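Local coordinates for protein ribulose-1,5-bisphosphate carboxylase/oxygenase large subunit (Rhodopseudomonas palustris, PDB 3QFW) that is a RuBisCO-like protein of the ribulose-bisphosphate carboxylase family, which probably binds magnesium, though its own reaction is uncertain, at residues B[285-298]-B[320-334]. Numbering follows the deposited sequence.
Sequences NYGGRFAYSTASCL and GGIMLQRVNELLRFY. With SO4 (sulfate ion), chain F; SO4 (sulfate ion), chain G.
N285 reaches Y334 from just past the end of strand 280-284: its OD1 accepts from Y334 OH (2.7 Å) in the plane of the amide, while ND2 rests against L330 CD2. An asparagine suits this buried spot, able to engage the hydroxyl. Y286 reaches across to helix 327-334. With CG between its backbone N and carbonyl carbon (chi1 62°), the ring extends along L330, setting CE1 3.7 Å above the centre of the F333 ring. Y286 OH donates a 2.6 Å hydrogen bond to E329 OE2 on the anti side, tilted out of the carboxylate plane; tyrosine supplies both ring and hydroxyl. R326 grips this carboxylate side-on in a salt bridge, NE to OE1 at 2.6 Å; its NH2 and Y286 OH reach OE2 from one face, a role suiting an acid. A glutamine at E329 would probably weaken this grip, leaving R326 without its opposite charge. G288 passes G320 with CA atoms 4.5 Å apart, a spacing with little room for side chains. In the first turn of helix 294-305, T294 O meets the F333 edge at CZ (3.4 Å), and C297 CB touches Y334 OH. The contact thus joins successive beta-alpha units of the TIM barrel: strands 280-284 and 315-319 run parallel, and the loop and first turn of helix 294-305 pack on F333 and Y334 of helix 327-334.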
loop_
_atom_site.group_PDB
_atom_site.type_symbol
_atom_site.label_atom_id
_atom_site.label_comp_id
_atom_site.label_asym_id
_atom_site.label_seq_id
_atom_site.Cartn_x
_atom_site.Cartn_y
_atom_site.Cartn_z
ATOM N N ASN B 285 10.860 -7.276 -16.008
ATOM C CA ASN B 285 10.684 -7.766 -17.367
ATOM C C ASN B 285 10.288 -9.233 -17.299
ATOM O O ASN B 285 10.523 -9.894 -16.283
ATOM C CB ASN B 285 12.009 -7.606 -18.132
ATOM C CG ASN B 285 11.873 -7.864 -19.625
ATOM O OD1 ASN B 285 11.045 -7.259 -20.306
ATOM N ND2 ASN B 285 12.696 -8.768 -20.136
ATOM N N TYR B 286 9.663 -9.745 -18.354
ATOM C CA TYR B 286 9.418 -11.175 -18.427
ATOM C C TYR B 286 10.779 -11.853 -18.463
ATOM O O TYR B 286 11.764 -11.239 -18.865
ATOM C CB TYR B 286 8.616 -11.527 -19.678
ATOM C CG TYR B 286 9.326 -11.174 -20.959
ATOM C CD1 TYR B 286 9.261 -9.887 -21.473
ATOM C CD2 TYR B 286 10.058 -12.126 -21.657
ATOM C CE1 TYR B 286 9.905 -9.553 -22.643
ATOM C CE2 TYR B 286 10.707 -11.805 -22.836
ATOM C CZ TYR B 286 10.628 -10.514 -23.322
ATOM O OH TYR B 286 11.267 -10.176 -24.494
ATOM N N GLY B 287 10.840 -13.107 -18.035
ATOM C CA GLY B 287 12.084 -13.859 -18.091
ATOM C C GLY B 287 13.174 -13.357 -17.156
ATOM O O GLY B 287 14.279 -13.902 -17.138
ATOM N N GLY B 288 12.874 -12.307 -16.395
ATOM C CA GLY B 288 13.776 -11.837 -15.360
ATOM C C GLY B 288 13.598 -12.699 -14.118
ATOM O O GLY B 288 13.167 -13.850 -14.218
ATOM N N ARG B 289 13.918 -12.146 -12.952
ATOM C CA ARG B 289 13.790 -12.880 -11.691
ATOM C C ARG B 289 12.334 -13.096 -11.293
ATOM O O ARG B 289 12.027 -13.959 -10.464
ATOM C CB ARG B 289 14.506 -12.140 -10.557
ATOM C CG ARG B 289 16.013 -12.050 -10.706
ATOM C CD ARG B 289 16.655 -11.595 -9.401
ATOM N NE ARG B 289 16.082 -10.343 -8.915
ATOM C CZ ARG B 289 16.494 -9.139 -9.299
ATOM N NH1 ARG B 289 17.480 -9.028 -10.180
ATOM N NH2 ARG B 289 15.921 -8.049 -8.809
ATOM N N PHE B 290 11.441 -12.305 -11.878
ATOM C CA PHE B 290 10.033 -12.329 -11.490
ATOM C C PHE B 290 9.182 -13.106 -12.496
ATOM O O PHE B 290 9.699 -13.625 -13.488
ATOM C CB PHE B 290 9.517 -10.901 -11.281
ATOM C CG PHE B 290 10.258 -10.148 -10.202
ATOM C CD1 PHE B 290 11.602 -9.839 -10.351
ATOM C CD2 PHE B 290 9.615 -9.752 -9.048
ATOM C CE1 PHE B 290 12.291 -9.158 -9.362
ATOM C CE2 PHE B 290 10.296 -9.062 -8.058
ATOM C CZ PHE B 290 11.637 -8.769 -8.213
ATOM N N ALA B 291 7.882 -13.179 -12.239
ATOM C CA ALA B 291 7.021 -14.110 -12.963
ATOM C C ALA B 291 6.012 -13.451 -13.910
ATOM O O ALA B 291 5.000 -14.064 -14.257
ATOM C CB ALA B 291 6.291 -15.029 -11.963
ATOM N N TYR B 292 6.269 -12.212 -14.317
ATOM C CA TYR B 292 5.392 -11.543 -15.275
ATOM C C TYR B 292 5.420 -12.269 -16.619
ATOM O O TYR B 292 6.490 -12.591 -17.143
ATOM C CB TYR B 292 5.811 -10.091 -15.509
ATOM C CG TYR B 292 5.444 -9.103 -14.426
ATOM C CD1 TYR B 292 5.124 -9.518 -13.137
ATOM C CD2 TYR B 292 5.422 -7.739 -14.701
ATOM C CE1 TYR B 292 4.801 -8.603 -12.159
ATOM C CE2 TYR B 292 5.096 -6.820 -13.732
ATOM C CZ TYR B 292 4.786 -7.254 -12.459
ATOM O OH TYR B 292 4.466 -6.328 -11.488
ATOM N N SER B 293 4.242 -12.506 -17.178
ATOM C CA SER B 293 4.130 -13.097 -18.508
ATOM C C SER B 293 4.478 -12.067 -19.576
ATOM O O SER B 293 4.453 -10.860 -19.326
ATOM C CB SER B 293 2.708 -13.592 -18.745
ATOM O OG SER B 293 1.837 -12.492 -18.932
ATOM N N THR B 294 4.792 -12.543 -20.778
ATOM C CA THR B 294 5.050 -11.629 -21.871
ATOM C C THR B 294 3.797 -10.810 -22.148
ATOM O O THR B 294 3.881 -9.606 -22.408
ATOM C CB THR B 294 5.526 -12.379 -23.136
ATOM O OG1 THR B 294 4.578 -13.397 -23.476
ATOM C CG2 THR B 294 6.864 -13.030 -22.872
ATOM N N ALA B 295 2.636 -11.458 -22.069
ATOM C CA ALA B 295 1.361 -10.775 -22.268
ATOM C C ALA B 295 1.212 -9.575 -21.334
ATOM O O ALA B 295 0.832 -8.468 -21.767
ATOM C CB ALA B 295 0.195 -11.742 -22.062
ATOM N N SER B 296 1.494 -9.808 -20.053
ATOM C CA SER B 296 1.409 -8.757 -19.052
ATOM C C SER B 296 2.393 -7.634 -19.315
ATOM O O SER B 296 2.041 -6.469 -19.217
ATOM C CB SER B 296 1.600 -9.315 -17.630
ATOM O OG SER B 296 0.515 -10.156 -17.280
ATOM N N CYS B 297 3.632 -7.977 -19.648
ATOM C CA CYS B 297 4.625 -6.943 -19.931
ATOM C C CYS B 297 4.206 -6.082 -21.121
ATOM O O CYS B 297 4.342 -4.856 -21.091
ATOM C CB CYS B 297 6.010 -7.551 -20.163
ATOM S SG CYS B 297 6.727 -8.295 -18.670
ATOM N N LEU B 298 3.683 -6.714 -22.163
ATOM C CA LEU B 298 3.256 -5.944 -23.338
ATOM C C LEU B 298 2.070 -5.042 -22.983
ATOM O O LEU B 298 2.044 -3.870 -23.353
ATOM C CB LEU B 298 2.916 -6.864 -24.510
ATOM C CG LEU B 298 2.761 -6.144 -25.851
ATOM C CD1 LEU B 298 3.984 -5.278 -26.150
ATOM C CD2 LEU B 298 2.508 -7.133 -26.987
ATOM N N GLY B 320 15.468 -6.424 -15.092
ATOM C CA GLY B 320 15.709 -7.847 -14.948
ATOM C C GLY B 320 17.112 -8.158 -15.426
ATOM O O GLY B 320 17.949 -7.260 -15.493
ATOM N N GLY B 321 17.368 -9.419 -15.762
ATOM C CA GLY B 321 18.681 -9.832 -16.223
ATOM C C GLY B 321 19.004 -9.291 -17.605
ATOM O O GLY B 321 19.325 -10.051 -18.523
ATOM N N ILE B 322 18.929 -7.971 -17.748
ATOM C CA ILE B 322 19.110 -7.326 -19.045
ATOM C C ILE B 322 20.587 -7.236 -19.437
ATOM O O ILE B 322 21.290 -6.313 -19.031
ATOM C CB ILE B 322 18.480 -5.917 -19.058
ATOM C CG1 ILE B 322 17.080 -5.960 -18.452
ATOM C CG2 ILE B 322 18.436 -5.359 -20.473
ATOM C CD1 ILE B 322 16.175 -6.969 -19.110
ATOM N N MET B 323 21.043 -8.203 -20.230
ATOM C CA MET B 323 22.434 -8.266 -20.673
ATOM C C MET B 323 22.598 -7.764 -22.109
ATOM O O MET B 323 21.619 -7.558 -22.823
ATOM C CB MET B 323 22.966 -9.702 -20.547
ATOM C CG MET B 323 21.882 -10.789 -20.587
ATOM S SD MET B 323 22.517 -12.475 -20.388
ATOM C CE MET B 323 20.998 -13.426 -20.453
ATOM N N LEU B 324 23.840 -7.563 -22.530
ATOM C CA LEU B 324 24.105 -7.136 -23.898
ATOM C C LEU B 324 23.413 -8.045 -24.907
ATOM O O LEU B 324 23.086 -7.618 -26.022
ATOM C CB LEU B 324 25.612 -7.103 -24.165
ATOM C CG LEU B 324 26.189 -5.711 -24.445
ATOM C CD1 LEU B 324 25.666 -5.168 -25.762
ATOM C CD2 LEU B 324 25.883 -4.749 -23.306
ATOM N N GLN B 325 23.195 -9.297 -24.511
ATOM C CA GLN B 325 22.583 -10.292 -25.386
ATOM C C GLN B 325 21.065 -10.143 -25.495
ATOM O O GLN B 325 20.452 -10.720 -26.392
ATOM C CB GLN B 325 22.904 -11.713 -24.908
ATOM C CG GLN B 325 21.944 -12.237 -23.839
ATOM C CD GLN B 325 21.881 -13.755 -23.797
ATOM O OE1 GLN B 325 20.855 -14.334 -23.437
ATOM N NE2 GLN B 325 22.982 -14.406 -24.167
ATOM N N ARG B 326 20.464 -9.384 -24.585
ATOM C CA ARG B 326 19.004 -9.273 -24.530
ATOM C C ARG B 326 18.491 -8.034 -25.257
ATOM O O ARG B 326 17.307 -7.948 -25.577
ATOM C CB ARG B 326 18.505 -9.224 -23.081
ATOM C CG ARG B 326 18.894 -10.400 -22.192
ATOM C CD ARG B 326 18.059 -11.649 -22.463
ATOM N NE ARG B 326 16.627 -11.373 -22.579
ATOM C CZ ARG B 326 15.758 -11.413 -21.573
ATOM N NH1 ARG B 326 16.166 -11.705 -20.344
ATOM N NH2 ARG B 326 14.475 -11.153 -21.797
ATOM N N VAL B 327 19.379 -7.075 -25.500
ATOM C CA VAL B 327 18.978 -5.768 -26.026
ATOM C C VAL B 327 18.117 -5.802 -27.305
ATOM O O VAL B 327 17.052 -5.195 -27.346
ATOM C CB VAL B 327 20.195 -4.841 -26.225
ATOM C CG1 VAL B 327 19.857 -3.713 -27.190
ATOM C CG2 VAL B 327 20.662 -4.292 -24.890
ATOM N N ASN B 328 18.554 -6.505 -28.342
ATOM C CA ASN B 328 17.744 -6.545 -29.563
ATOM C C ASN B 328 16.376 -7.202 -29.360
ATOM O O ASN B 328 15.355 -6.681 -29.821
ATOM C CB ASN B 328 18.510 -7.179 -30.733
ATOM C CG ASN B 328 19.676 -6.328 -31.185
ATOM O OD1 ASN B 328 19.749 -5.140 -30.867
ATOM N ND2 ASN B 328 20.597 -6.930 -31.932
ATOM N N GLU B 329 16.364 -8.341 -28.675
ATOM C CA GLU B 329 15.115 -8.982 -28.253
ATOM C C GLU B 329 14.152 -7.973 -27.626
ATOM O O GLU B 329 12.995 -7.852 -28.036
ATOM C CB GLU B 329 15.388 -10.119 -27.253
ATOM C CG GLU B 329 14.110 -10.703 -26.605
ATOM C CD GLU B 329 14.363 -11.424 -25.277
ATOM O OE1 GLU B 329 15.539 -11.646 -24.920
ATOM O OE2 GLU B 329 13.371 -11.768 -24.590
ATOM N N LEU B 330 14.632 -7.240 -26.633
ATOM C CA LEU B 330 13.733 -6.366 -25.885
ATOM C C LEU B 330 13.250 -5.182 -26.715
ATOM O O LEU B 330 12.133 -4.704 -26.534
ATOM C CB LEU B 330 14.374 -5.909 -24.573
ATOM C CG LEU B 330 14.548 -7.051 -23.568
ATOM C CD1 LEU B 330 15.298 -6.560 -22.351
ATOM C CD2 LEU B 330 13.195 -7.630 -23.175
ATOM N N LEU B 331 14.092 -4.701 -27.623
ATOM C CA LEU B 331 13.687 -3.598 -28.479
ATOM C C LEU B 331 12.738 -4.080 -29.563
ATOM O O LEU B 331 11.872 -3.328 -30.011
ATOM C CB LEU B 331 14.899 -2.890 -29.076
ATOM C CG LEU B 331 15.615 -1.876 -28.174
ATOM C CD1 LEU B 331 14.764 -1.397 -27.024
ATOM C CD2 LEU B 331 16.928 -2.414 -27.662
ATOM N N ARG B 332 12.895 -5.334 -29.983
ATOM C CA ARG B 332 11.913 -5.943 -30.880
ATOM C C ARG B 332 10.589 -6.081 -30.131
ATOM O O ARG B 332 9.519 -5.788 -30.663
ATOM C CB ARG B 332 12.380 -7.314 -31.363
ATOM C CG ARG B 332 13.506 -7.254 -32.400
ATOM C CD ARG B 332 14.129 -8.636 -32.649
ATOM N NE ARG B 332 15.396 -8.522 -33.383
ATOM C CZ ARG B 332 16.504 -9.193 -33.081
ATOM N NH1 ARG B 332 16.520 -10.047 -32.065
ATOM N NH2 ARG B 332 17.606 -9.005 -33.785
ATOM N N PHE B 333 10.680 -6.535 -28.889
ATOM C CA PHE B 333 9.488 -6.762 -28.087
ATOM C C PHE B 333 8.730 -5.472 -27.799
ATOM O O PHE B 333 7.521 -5.383 -28.022
ATOM C CB PHE B 333 9.851 -7.435 -26.760
ATOM C CG PHE B 333 8.650 -7.894 -25.984
ATOM C CD1 PHE B 333 8.015 -9.077 -26.321
ATOM C CD2 PHE B 333 8.141 -7.130 -24.943
ATOM C CE1 PHE B 333 6.899 -9.506 -25.627
ATOM C CE2 PHE B 333 7.028 -7.549 -24.242
ATOM C CZ PHE B 333 6.405 -8.736 -24.576
ATOM N N TYR B 334 9.449 -4.473 -27.301
ATOM C CA TYR B 334 8.813 -3.262 -26.800
ATOM C C TYR B 334 8.743 -2.122 -27.802
ATOM O O TYR B 334 8.016 -1.155 -27.599
ATOM C CB TYR B 334 9.544 -2.768 -25.545
ATOM C CG TYR B 334 9.348 -3.631 -24.315
ATOM C CD1 TYR B 334 8.132 -3.643 -23.642
ATOM C CD2 TYR B 334 10.387 -4.404 -23.807
ATOM C CE1 TYR B 334 7.940 -4.421 -22.512
ATOM C CE2 TYR B 334 10.207 -5.194 -22.664
ATOM C CZ TYR B 334 8.975 -5.190 -22.022
ATOM O OH TYR B 334 8.768 -5.959 -20.890
HETATM S S SO4 F . 4.952 -16.410 -21.080
HETATM O O1 SO4 F . 6.006 -17.084 -21.839
HETATM O O2 SO4 F . 4.750 -17.136 -19.826
HETATM O O3 SO4 F . 3.703 -16.365 -21.841
HETATM O O4 SO4 F . 5.381 -15.044 -20.801
HETATM S S SO4 G . 20.546 -10.840 -31.435
HETATM O O1 SO4 G . 21.101 -9.705 -30.695
HETATM O O2 SO4 G . 21.396 -12.010 -31.206
HETATM O O3 SO4 G . 20.504 -10.542 -32.860
HETATM O O4 SO4 G . 19.185 -11.108 -30.968
#